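Local coordinates for MobA-like NTP transferase domain-containing protein (Thermus thermophilus, PDB 2DPW) that is of unproven function but probably transfers nucleotidyl groups from a nucleoside triphosphate, like MobA-type enzymes, at residues 34-38 and 91-97; 2-8 and 46-52; 15-19 and 224-230; 112-116 and 149-155. All blocks are in the same frame, centred on the assembly; numbering follows the deposited sequence.

Overall arrangement
Contact 1 lies between contacts 2 and 3. Its centre is about 13 Å from the centre of each, and it touches both. Val35 CG2 packs on Val7 CG1 of contact 2 at 3.8 Å. Towards contact 3, Met34 CE meets Val224 CB at 3.3 Å, and Asp93 O is 3.1 Å from Val224 N, a probable hydrogen bond. Contacts 2 and 4 reach the same mixed sheet, with centres about 14 Å apart. Contacts 3 and 4 lie on opposite sides of the chain's centre, about 31 Å apart. In MobA-like relatives the nucleotide site lies near the C-terminal ends of the parallel strands. By that analogy contact 1 probably borders the site.

Contact 1: residues 34-38 and 91-97; sequences MVEWV and TGDIPHL
Residues 34-38 open helix 35-44, and residues 91-97 form the loop that follows strand 86-91. Val35 lies over Gly92 (CA-CA 4.6 Å) and Trp37 over Pro95 (5.0 Å). Trp37 N bonds to Met34 O (3.2 Å). Ile94 to Leu97 form a type I turn, with Leu97 N to Ile94 O at 3.1 Å. Met34, modelled as selenomethionine, is t, t, m. This extended chain brings SE to 3.6 Å from Asp93 CA and CG to 3.8 Å from Pro95 CB. Val35 is p, and its CA sits 3.5 Å from Gly92 O. A side chain at position 92 would clash with Val35 CG2, so glycine fits here. The loop joins a parallel strand to helix 99-108 in a GT-A type nucleotidyltransferase fold. In relatives, an aspartate at such a strand end takes part in metal binding. Here Asp93, with chi1 p, accepts from Thr91 OG1 (2.7 Å to OD1) and forms a salt bridge with Lys24 through OD2. Trp37 is m. Its CB is 3.2 Å from Pro95 O, its CD1 is 3.8 Å from Pro95 CB, and its NE1 bonds to Tyr29 O. Val38 is t: CG2 meets Ile94 O at 3.4 Å and Ile94 CG1 at 4.1 Å, while CG1 reaches CD2 of Leu97 (t, p) at 3.8 Å.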
# COMPACT_ATOMS: atom_id res chain seq x y z
N MSE A 34 -4.92 0.06 16.08
CA MSE A 34 -5.09 -0.45 14.72
C MSE A 34 -3.90 -1.09 13.99
O MSE A 34 -4.00 -2.19 13.45
CB MSE A 34 -5.63 0.69 13.89
CG MSE A 34 -5.94 0.35 12.48
SE MSE A 34 -6.53 1.93 11.63
CE MSE A 34 -8.34 1.95 12.27
N VAL A 35 -2.78 -0.37 13.95
CA VAL A 35 -1.59 -0.83 13.25
C VAL A 35 -0.96 -2.13 13.77
O VAL A 35 -0.26 -2.82 13.03
CB VAL A 35 -0.51 0.27 13.25
CG1 VAL A 35 -0.01 0.47 14.66
CG2 VAL A 35 0.63 -0.09 12.28
N GLU A 36 -1.22 -2.47 15.03
CA GLU A 36 -0.65 -3.70 15.59
C GLU A 36 -1.19 -4.95 14.91
O GLU A 36 -0.53 -6.00 14.92
CB GLU A 36 -0.89 -3.78 17.09
CG GLU A 36 -0.23 -2.64 17.84
CD GLU A 36 -0.40 -2.74 19.34
OE1 GLU A 36 -1.29 -3.51 19.79
OE2 GLU A 36 0.35 -2.05 20.07
N TRP A 37 -2.38 -4.83 14.32
CA TRP A 37 -2.99 -5.95 13.61
C TRP A 37 -2.14 -6.16 12.37
O TRP A 37 -1.91 -7.29 11.93
CB TRP A 37 -4.43 -5.61 13.22
CG TRP A 37 -5.31 -5.40 14.42
CD1 TRP A 37 -5.93 -4.24 14.80
CD2 TRP A 37 -5.64 -6.36 15.43
NE1 TRP A 37 -6.62 -4.42 15.97
CE2 TRP A 37 -6.46 -5.71 16.38
CE3 TRP A 37 -5.32 -7.71 15.61
CZ2 TRP A 37 -6.96 -6.37 17.51
CZ3 TRP A 37 -5.82 -8.37 16.73
CH2 TRP A 37 -6.63 -7.69 17.66
N VAL A 38 -1.64 -5.06 11.83
CA VAL A 38 -0.80 -5.14 10.65
C VAL A 38 0.55 -5.74 11.02
O VAL A 38 1.04 -6.65 10.34
CB VAL A 38 -0.59 -3.73 10.04
CG1 VAL A 38 0.29 -3.82 8.80
CG2 VAL A 38 -1.95 -3.12 9.70
N THR A 91 0.64 0.35 4.70
CA THR A 91 0.17 1.47 5.51
C THR A 91 -0.36 0.86 6.82
O THR A 91 -0.76 -0.30 6.86
CB THR A 91 -0.97 2.21 4.82
OG1 THR A 91 -2.07 1.31 4.61
CG2 THR A 91 -0.50 2.77 3.50
N GLY A 92 -0.37 1.65 7.89
CA GLY A 92 -0.84 1.12 9.16
C GLY A 92 -2.33 1.17 9.43
O GLY A 92 -2.74 1.05 10.58
N ASP A 93 -3.16 1.32 8.39
CA ASP A 93 -4.60 1.40 8.58
C ASP A 93 -5.43 0.31 7.90
O ASP A 93 -6.57 0.54 7.50
CB ASP A 93 -5.11 2.76 8.13
CG ASP A 93 -5.05 2.93 6.64
OD1 ASP A 93 -4.16 2.32 6.01
OD2 ASP A 93 -5.89 3.68 6.10
N ILE A 94 -4.84 -0.87 7.75
CA ILE A 94 -5.55 -1.99 7.16
C ILE A 94 -5.46 -3.08 8.21
O ILE A 94 -4.72 -4.05 8.06
CB ILE A 94 -4.91 -2.47 5.83
CG1 ILE A 94 -3.38 -2.39 5.91
CG2 ILE A 94 -5.49 -1.66 4.67
CD1 ILE A 94 -2.65 -3.06 4.74
N PRO A 95 -6.22 -2.92 9.31
CA PRO A 95 -6.30 -3.83 10.46
C PRO A 95 -6.82 -5.24 10.16
O PRO A 95 -6.66 -6.14 10.98
CB PRO A 95 -7.21 -3.07 11.42
CG PRO A 95 -8.16 -2.42 10.49
CD PRO A 95 -7.23 -1.85 9.45
N HIS A 96 -7.43 -5.43 8.99
CA HIS A 96 -7.94 -6.74 8.61
C HIS A 96 -6.87 -7.58 7.94
O HIS A 96 -7.10 -8.74 7.62
CB HIS A 96 -9.13 -6.61 7.65
CG HIS A 96 -10.30 -5.88 8.23
ND1 HIS A 96 -10.57 -4.56 7.94
CD2 HIS A 96 -11.25 -6.28 9.10
CE1 HIS A 96 -11.65 -4.18 8.60
NE2 HIS A 96 -12.08 -5.21 9.32
N LEU A 97 -5.70 -6.99 7.72
CA LEU A 97 -4.60 -7.69 7.08
C LEU A 97 -4.28 -9.01 7.78
O LEU A 97 -4.13 -9.05 9.00
CB LEU A 97 -3.35 -6.81 7.02
CG LEU A 97 -2.17 -7.40 6.22
CD1 LEU A 97 -2.46 -7.33 4.73
CD2 LEU A 97 -0.90 -6.63 6.54

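Contact 2: residues 2-8 and 46-52; sequences RPSAIVL and GLSPVYV
Strands 4-8 and 48-52 run parallel, with axes 4.3 Å apart and a signed crossing angle of -25°. The register is Ser4-Ser48, Ala5-Pro49, Ile6-Val50, Val7-Tyr51 and Leu8-Val52. Five backbone bonds link them: Ser48 N to Pro3 O (2.7 Å), Ala5 N to Ser48 O (3.0 Å), Val50 N to Ala5 O (2.7 Å), Val7 N to Val50 O (2.7 Å) and Val52 N to Val7 O (2.8 Å). Arg2 NH2 donates to Leu47 O at 2.9 Å and also to Tyr43 O; Arg2 NE to Leu47 O is weak (3.4 Å). Gly46, at positive phi, ends helix 35-44 as C-prime of a Schellman motif. This is a beta-alpha-beta unit of the nucleotide-binding fold. Ala5, Val7 and Pro49 face helix 35-44. Ile6, Leu8 and Val52 face helix 72-81, with Leu8 CD2 on Val52 CG2 at 3.8 Å. Ile6 bonds on to Leu88 and Ala90, and Pro49 to Ala63. Backbone polarity is thus met within the sheet, and both faces can carry mostly apolar side chains.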
# COMPACT_ATOMS: atom_id res chain seq x y z
N ARG A 2 14.87 -13.27 8.53
CA ARG A 2 13.57 -12.70 8.16
C ARG A 2 13.70 -11.49 7.24
O ARG A 2 14.46 -10.57 7.53
CB ARG A 2 12.80 -12.27 9.41
CG ARG A 2 12.68 -13.33 10.48
CD ARG A 2 12.15 -12.73 11.78
NE ARG A 2 10.76 -12.30 11.65
CZ ARG A 2 9.71 -13.11 11.79
NH1 ARG A 2 9.88 -14.39 12.07
NH2 ARG A 2 8.48 -12.63 11.63
N PRO A 3 12.95 -11.49 6.12
CA PRO A 3 12.96 -10.39 5.16
C PRO A 3 12.28 -9.16 5.77
O PRO A 3 11.46 -9.28 6.70
CB PRO A 3 12.17 -10.95 3.98
CG PRO A 3 12.41 -12.38 4.06
CD PRO A 3 12.25 -12.65 5.54
N SER A 4 12.60 -7.99 5.24
CA SER A 4 12.04 -6.77 5.77
C SER A 4 10.70 -6.36 5.23
O SER A 4 10.29 -6.73 4.13
CB SER A 4 13.03 -5.62 5.57
OG SER A 4 14.16 -5.82 6.38
N ALA A 5 10.01 -5.57 6.04
CA ALA A 5 8.71 -5.04 5.70
C ALA A 5 8.76 -3.61 6.23
O ALA A 5 9.57 -3.31 7.10
CB ALA A 5 7.64 -5.81 6.41
N ILE A 6 7.93 -2.73 5.69
CA ILE A 6 7.92 -1.36 6.18
C ILE A 6 6.50 -0.91 6.35
O ILE A 6 5.65 -1.10 5.48
CB ILE A 6 8.63 -0.38 5.24
CG1 ILE A 6 10.10 -0.80 5.05
CG2 ILE A 6 8.52 1.04 5.81
CD1 ILE A 6 10.91 0.10 4.15
N VAL A 7 6.23 -0.31 7.50
CA VAL A 7 4.90 0.17 7.77
C VAL A 7 4.90 1.67 7.90
O VAL A 7 5.50 2.25 8.82
CB VAL A 7 4.37 -0.44 9.05
CG1 VAL A 7 3.00 0.07 9.32
CG2 VAL A 7 4.36 -1.95 8.90
N LEU A 8 4.23 2.30 6.94
CA LEU A 8 4.11 3.74 6.89
C LEU A 8 2.83 4.09 7.59
O LEU A 8 1.81 4.35 6.96
CB LEU A 8 4.08 4.20 5.43
CG LEU A 8 5.32 3.80 4.64
CD1 LEU A 8 5.18 4.29 3.22
CD2 LEU A 8 6.57 4.38 5.30
N GLY A 46 6.39 -14.17 8.59
CA GLY A 46 7.83 -14.30 8.60
C GLY A 46 8.69 -13.09 8.26
O GLY A 46 9.86 -13.25 7.90
N LEU A 47 8.13 -11.89 8.38
CA LEU A 47 8.89 -10.68 8.05
C LEU A 47 9.24 -9.86 9.28
O LEU A 47 8.62 -10.00 10.33
CB LEU A 47 8.08 -9.80 7.11
CG LEU A 47 7.50 -10.44 5.85
CD1 LEU A 47 6.56 -9.46 5.17
CD2 LEU A 47 8.63 -10.82 4.93
N SER A 48 10.24 -9.00 9.12
CA SER A 48 10.68 -8.10 10.18
C SER A 48 10.23 -6.70 9.75
O SER A 48 10.81 -6.12 8.83
CB SER A 48 12.20 -8.17 10.32
OG SER A 48 12.65 -7.33 11.37
N PRO A 49 9.19 -6.14 10.39
CA PRO A 49 8.64 -4.82 10.07
C PRO A 49 9.35 -3.59 10.62
O PRO A 49 9.59 -3.48 11.82
CB PRO A 49 7.21 -4.88 10.60
CG PRO A 49 6.94 -6.34 10.80
CD PRO A 49 8.26 -6.86 11.27
N VAL A 50 9.65 -2.65 9.73
CA VAL A 50 10.25 -1.40 10.14
C VAL A 50 9.02 -0.51 10.23
O VAL A 50 8.19 -0.50 9.33
CB VAL A 50 11.21 -0.84 9.07
CG1 VAL A 50 11.65 0.57 9.45
CG2 VAL A 50 12.43 -1.74 8.94
N TYR A 51 8.90 0.23 11.33
CA TYR A 51 7.76 1.08 11.58
C TYR A 51 8.05 2.58 11.49
O TYR A 51 8.83 3.11 12.27
CB TYR A 51 7.21 0.78 12.98
CG TYR A 51 6.05 1.67 13.37
CD1 TYR A 51 4.78 1.45 12.85
CD2 TYR A 51 6.24 2.75 14.23
CE1 TYR A 51 3.73 2.30 13.16
CE2 TYR A 51 5.19 3.60 14.54
CZ TYR A 51 3.94 3.37 14.01
OH TYR A 51 2.89 4.21 14.31
N VAL A 52 7.40 3.26 10.56
CA VAL A 52 7.61 4.70 10.46
C VAL A 52 6.36 5.41 11.00
O VAL A 52 5.27 5.28 10.45
CB VAL A 52 7.90 5.13 9.01
CG1 VAL A 52 8.56 6.50 9.00
CG2 VAL A 52 8.79 4.10 8.33

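Contact 3: residues 15-19 and 224-230; sequences WAERF and VDREEDL
Residues 15-19 begin with a short 3-10 segment, in the long loop between strands 4-8 and 28-29. Residues 224-226 lead into the short helix 227-230. Val224 and Arg226 are extended, but the backbone bends at Asp225 (phi/psi -119/-19), and Arg226 is at the N-cap. The backbones stay apart, the nearest CA pair being Trp15 and Arg226 at 7.4 Å. Asp229 sits at N3 and OD2 accepts from both Asp225 N and Arg226 N, each at 2.7 Å. Its bond to the N-cap amide is one half of a capping box. Trp15, with chi1 p, fills the gap. Arg226 CA lies 3.8 Å from the centroid of its six-membered ring, over the face, in a CH-pi contact. Trp15 CZ3 meets Leu230 CD1, and CH2 meets Val224 CG1, both at 4.1 Å. Asp225 O lies only 3.0 Å from Trp15 CE2, but the indole NE1 bonds to Glu13 OE2. Phe19 (chi1 m) puts CZ 3.6 Å from CD1 of Leu230 (m, t). Glu227 bends inward with chi2 p, leaving OE2 3.5 Å from Phe19 CE1 and OE1 in a long salt bridge with Arg18 NH1 (3.7 Å). Asp225 OD1 has its own partner, Lys24. The contact ties the chain's C-terminal end to the loop after the first strand. In MobA-like and related GT-A nucleotidyltransferases that loop carries the glycine-rich nucleotide-binding signature.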
# COMPACT_ATOMS: atom_id res chain seq x y z
N TRP A 15 -10.08 13.09 12.73
CA TRP A 15 -10.86 12.33 13.71
C TRP A 15 -9.99 11.54 14.66
O TRP A 15 -10.40 11.21 15.76
CB TRP A 15 -11.84 11.40 12.98
CG TRP A 15 -11.21 10.43 12.06
CD1 TRP A 15 -10.52 10.71 10.92
CD2 TRP A 15 -11.16 9.01 12.22
NE1 TRP A 15 -10.04 9.55 10.35
CE2 TRP A 15 -10.43 8.49 11.13
CE3 TRP A 15 -11.67 8.13 13.17
CZ2 TRP A 15 -10.18 7.12 10.98
CZ3 TRP A 15 -11.43 6.76 13.03
CH2 TRP A 15 -10.70 6.27 11.93
N ALA A 16 -8.76 11.26 14.24
CA ALA A 16 -7.85 10.51 15.07
C ALA A 16 -7.63 11.21 16.39
O ALA A 16 -7.35 10.56 17.39
CB ALA A 16 -6.51 10.32 14.34
N GLU A 17 -7.75 12.53 16.42
CA GLU A 17 -7.53 13.23 17.68
C GLU A 17 -8.77 13.15 18.54
O GLU A 17 -8.75 13.57 19.70
CB GLU A 17 -7.13 14.67 17.43
CG GLU A 17 -5.74 14.80 16.83
CD GLU A 17 -4.82 15.67 17.66
OE1 GLU A 17 -4.57 15.34 18.84
OE2 GLU A 17 -4.33 16.69 17.11
N ARG A 18 -9.85 12.62 17.97
CA ARG A 18 -11.08 12.46 18.73
C ARG A 18 -10.75 11.41 19.76
O ARG A 18 -11.19 11.49 20.91
CB ARG A 18 -12.22 11.95 17.84
CG ARG A 18 -12.98 13.05 17.14
CD ARG A 18 -14.04 12.49 16.23
NE ARG A 18 -14.70 13.54 15.48
CZ ARG A 18 -15.11 13.41 14.22
NH1 ARG A 18 -14.92 12.27 13.56
NH2 ARG A 18 -15.70 14.44 13.62
N PHE A 19 -9.97 10.42 19.34
CA PHE A 19 -9.53 9.34 20.21
C PHE A 19 -8.24 9.80 20.87
O PHE A 19 -7.55 9.02 21.51
CB PHE A 19 -9.30 8.06 19.40
CG PHE A 19 -10.51 7.60 18.65
CD1 PHE A 19 -10.87 8.20 17.45
CD2 PHE A 19 -11.36 6.64 19.19
CE1 PHE A 19 -12.06 7.86 16.79
CE2 PHE A 19 -12.56 6.29 18.54
CZ PHE A 19 -12.90 6.90 17.34
N VAL A 224 -9.43 1.58 7.16
CA VAL A 224 -10.40 2.20 8.06
C VAL A 224 -10.24 3.72 7.94
O VAL A 224 -9.14 4.25 8.10
CB VAL A 224 -10.13 1.78 9.52
CG1 VAL A 224 -11.09 2.49 10.45
CG2 VAL A 224 -10.27 0.27 9.66
N ASP A 225 -11.34 4.41 7.66
CA ASP A 225 -11.29 5.86 7.49
C ASP A 225 -12.14 6.65 8.47
O ASP A 225 -11.92 7.85 8.65
CB ASP A 225 -11.70 6.23 6.07
CG ASP A 225 -10.67 5.81 5.04
OD1 ASP A 225 -9.52 6.32 5.10
OD2 ASP A 225 -10.99 4.96 4.18
N ARG A 226 -13.11 5.99 9.11
CA ARG A 226 -13.97 6.68 10.04
C ARG A 226 -14.64 5.74 11.04
O ARG A 226 -14.51 4.52 10.93
CB ARG A 226 -15.02 7.46 9.26
CG ARG A 226 -14.46 8.68 8.46
CD ARG A 226 -15.56 9.21 7.48
NE ARG A 226 -16.86 9.36 8.17
CZ ARG A 226 -18.05 9.28 7.54
NH1 ARG A 226 -19.20 9.42 8.22
NH2 ARG A 226 -18.09 9.04 6.21
N GLU A 227 -15.37 6.31 11.99
CA GLU A 227 -16.03 5.53 13.03
C GLU A 227 -16.81 4.27 12.61
O GLU A 227 -16.58 3.20 13.16
CB GLU A 227 -16.94 6.44 13.86
CG GLU A 227 -16.24 7.11 15.03
CD GLU A 227 -15.51 8.37 14.64
OE1 GLU A 227 -15.31 8.59 13.42
OE2 GLU A 227 -15.12 9.14 15.56
N GLU A 228 -17.72 4.39 11.65
CA GLU A 228 -18.49 3.22 11.23
C GLU A 228 -17.55 2.04 10.96
O GLU A 228 -17.89 0.89 11.25
CB GLU A 228 -19.29 3.52 9.96
CG GLU A 228 -20.60 4.25 10.19
CD GLU A 228 -21.81 3.42 9.77
OE1 GLU A 228 -21.63 2.38 9.11
OE2 GLU A 228 -22.95 3.82 10.09
N ASP A 229 -16.38 2.36 10.41
CA ASP A 229 -15.38 1.35 10.09
C ASP A 229 -14.97 0.54 11.32
O ASP A 229 -15.08 -0.69 11.32
CB ASP A 229 -14.14 2.00 9.47
CG ASP A 229 -14.43 2.61 8.10
OD1 ASP A 229 -15.09 1.94 7.29
OD2 ASP A 229 -13.98 3.75 7.84
N LEU A 230 -14.52 1.24 12.35
CA LEU A 230 -14.07 0.61 13.58
C LEU A 230 -15.04 -0.46 14.12
O LEU A 230 -14.61 -1.40 14.78
CB LEU A 230 -13.84 1.68 14.65
CG LEU A 230 -12.83 2.82 14.38
CD1 LEU A 230 -12.94 3.86 15.47
CD2 LEU A 230 -11.43 2.28 14.34

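Contact 4: residues 112-116 and 149-155; sequences AALVY and LLLDKSL
Three backbone hydrogen bonds join the segments: Asp152 N to Ala113 O (2.8 Å), Val115 N to Leu150 O (2.9 Å) and Leu150 N to Val115 O (3.0 Å). Val115-Leu150 is therefore a hydrogen-bonded antiparallel pair (CA-CA 5.1 Å), and Leu114-Leu151 is non-hydrogen-bonded (4.8 Å). The strand axes lie 4.9 Å apart at 172°. Asp152 ends its strand and N-caps helix 153-156. Its OD2, less surely placed, accepts from Leu155 N (2.8 Å) and Ser154 OG (2.7 Å). Tyr116 OH bonds to Gly146 O. On one face Leu114 CD1 meets Leu151 CD2 (3.8 Å). On the other Val115 CB meets Leu150 CB (4.1 Å). Leu149, t and p, turns its CD1 to 3.9 Å from Tyr116 CD1. Ala113 CB touches Leu155 CB (3.3 Å), so the new helix packs beside the strand's start. Strand 114-120 is flanked by 148-152 and, in parallel, 210-214. Strand 148-152 runs antiparallel to 86-91 and so links this part of the mixed sheet to its parallel strands.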
# COMPACT_ATOMS: atom_id res chain seq x y z
N ALA A 112 9.74 -8.72 -10.28
CA ALA A 112 9.77 -7.34 -10.77
C ALA A 112 10.17 -6.35 -9.67
O ALA A 112 9.82 -6.52 -8.50
CB ALA A 112 8.41 -6.95 -11.35
N ALA A 113 10.89 -5.30 -10.07
CA ALA A 113 11.36 -4.26 -9.17
C ALA A 113 10.22 -3.76 -8.30
O ALA A 113 10.39 -3.43 -7.12
CB ALA A 113 11.92 -3.10 -9.97
N LEU A 114 9.04 -3.69 -8.91
CA LEU A 114 7.88 -3.20 -8.22
C LEU A 114 6.65 -4.02 -8.55
O LEU A 114 6.34 -4.24 -9.72
CB LEU A 114 7.68 -1.74 -8.61
CG LEU A 114 6.49 -1.00 -8.02
CD1 LEU A 114 6.80 0.47 -7.93
CD2 LEU A 114 5.26 -1.26 -8.87
N VAL A 115 5.95 -4.49 -7.52
CA VAL A 115 4.73 -5.26 -7.70
C VAL A 115 3.64 -4.66 -6.82
O VAL A 115 3.81 -4.49 -5.62
CB VAL A 115 4.94 -6.75 -7.37
CG1 VAL A 115 3.65 -7.54 -7.62
CG2 VAL A 115 6.06 -7.30 -8.24
N TYR A 116 2.50 -4.35 -7.43
CA TYR A 116 1.39 -3.76 -6.71
C TYR A 116 0.13 -4.60 -6.71
O TYR A 116 -0.56 -4.70 -7.71
CB TYR A 116 1.05 -2.41 -7.29
CG TYR A 116 -0.07 -1.73 -6.57
CD1 TYR A 116 -0.07 -1.67 -5.19
CD2 TYR A 116 -1.09 -1.10 -7.27
CE1 TYR A 116 -1.06 -1.00 -4.51
CE2 TYR A 116 -2.08 -0.41 -6.61
CZ TYR A 116 -2.06 -0.36 -5.22
OH TYR A 116 -3.03 0.32 -4.55
N LEU A 149 2.69 -2.64 -1.06
CA LEU A 149 3.57 -2.45 -2.21
C LEU A 149 4.84 -3.25 -1.99
O LEU A 149 5.57 -3.04 -1.01
CB LEU A 149 3.92 -0.98 -2.39
CG LEU A 149 4.66 -0.66 -3.70
CD1 LEU A 149 3.72 -0.84 -4.89
CD2 LEU A 149 5.16 0.76 -3.64
N LEU A 150 5.10 -4.17 -2.90
CA LEU A 150 6.26 -5.04 -2.85
C LEU A 150 7.42 -4.46 -3.69
O LEU A 150 7.30 -4.32 -4.91
CB LEU A 150 5.85 -6.42 -3.35
CG LEU A 150 6.88 -7.55 -3.25
CD1 LEU A 150 7.53 -7.57 -1.88
CD2 LEU A 150 6.17 -8.85 -3.54
N LEU A 151 8.53 -4.12 -3.04
CA LEU A 151 9.65 -3.53 -3.76
C LEU A 151 10.98 -4.24 -3.68
O LEU A 151 11.32 -4.86 -2.67
CB LEU A 151 9.94 -2.10 -3.27
CG LEU A 151 8.86 -1.04 -3.20
CD1 LEU A 151 9.49 0.18 -2.56
CD2 LEU A 151 8.28 -0.73 -4.59
N ASP A 152 11.74 -4.11 -4.75
CA ASP A 152 13.07 -4.65 -4.78
C ASP A 152 13.88 -3.37 -4.57
O ASP A 152 14.15 -2.64 -5.52
CB ASP A 152 13.39 -5.23 -6.14
CG ASP A 152 14.73 -5.90 -6.15
OD1 ASP A 152 14.82 -7.04 -5.66
OD2 ASP A 152 15.70 -5.26 -6.62
N LYS A 153 14.20 -3.08 -3.30
CA LYS A 153 14.94 -1.88 -2.91
C LYS A 153 15.98 -1.52 -3.96
O LYS A 153 15.98 -0.42 -4.51
CB LYS A 153 15.68 -2.09 -1.59
CG LYS A 153 16.62 -0.92 -1.28
CD LYS A 153 17.33 -1.06 0.05
CE LYS A 153 18.20 0.16 0.31
NZ LYS A 153 19.02 0.04 1.53
N SER A 154 16.89 -2.47 -4.21
CA SER A 154 17.97 -2.33 -5.16
C SER A 154 17.52 -1.96 -6.55
O SER A 154 18.16 -1.14 -7.18
CB SER A 154 18.73 -3.64 -5.25
OG SER A 154 17.85 -4.74 -5.11
N LEU A 155 16.46 -2.58 -7.06
CA LEU A 155 16.01 -2.25 -8.42
C LEU A 155 15.32 -0.90 -8.44
O LEU A 155 15.43 -0.11 -9.37
CB LEU A 155 15.04 -3.30 -8.92
CG LEU A 155 15.53 -4.70 -9.28
CD1 LEU A 155 14.36 -5.62 -9.59
CD2 LEU A 155 16.44 -4.57 -10.47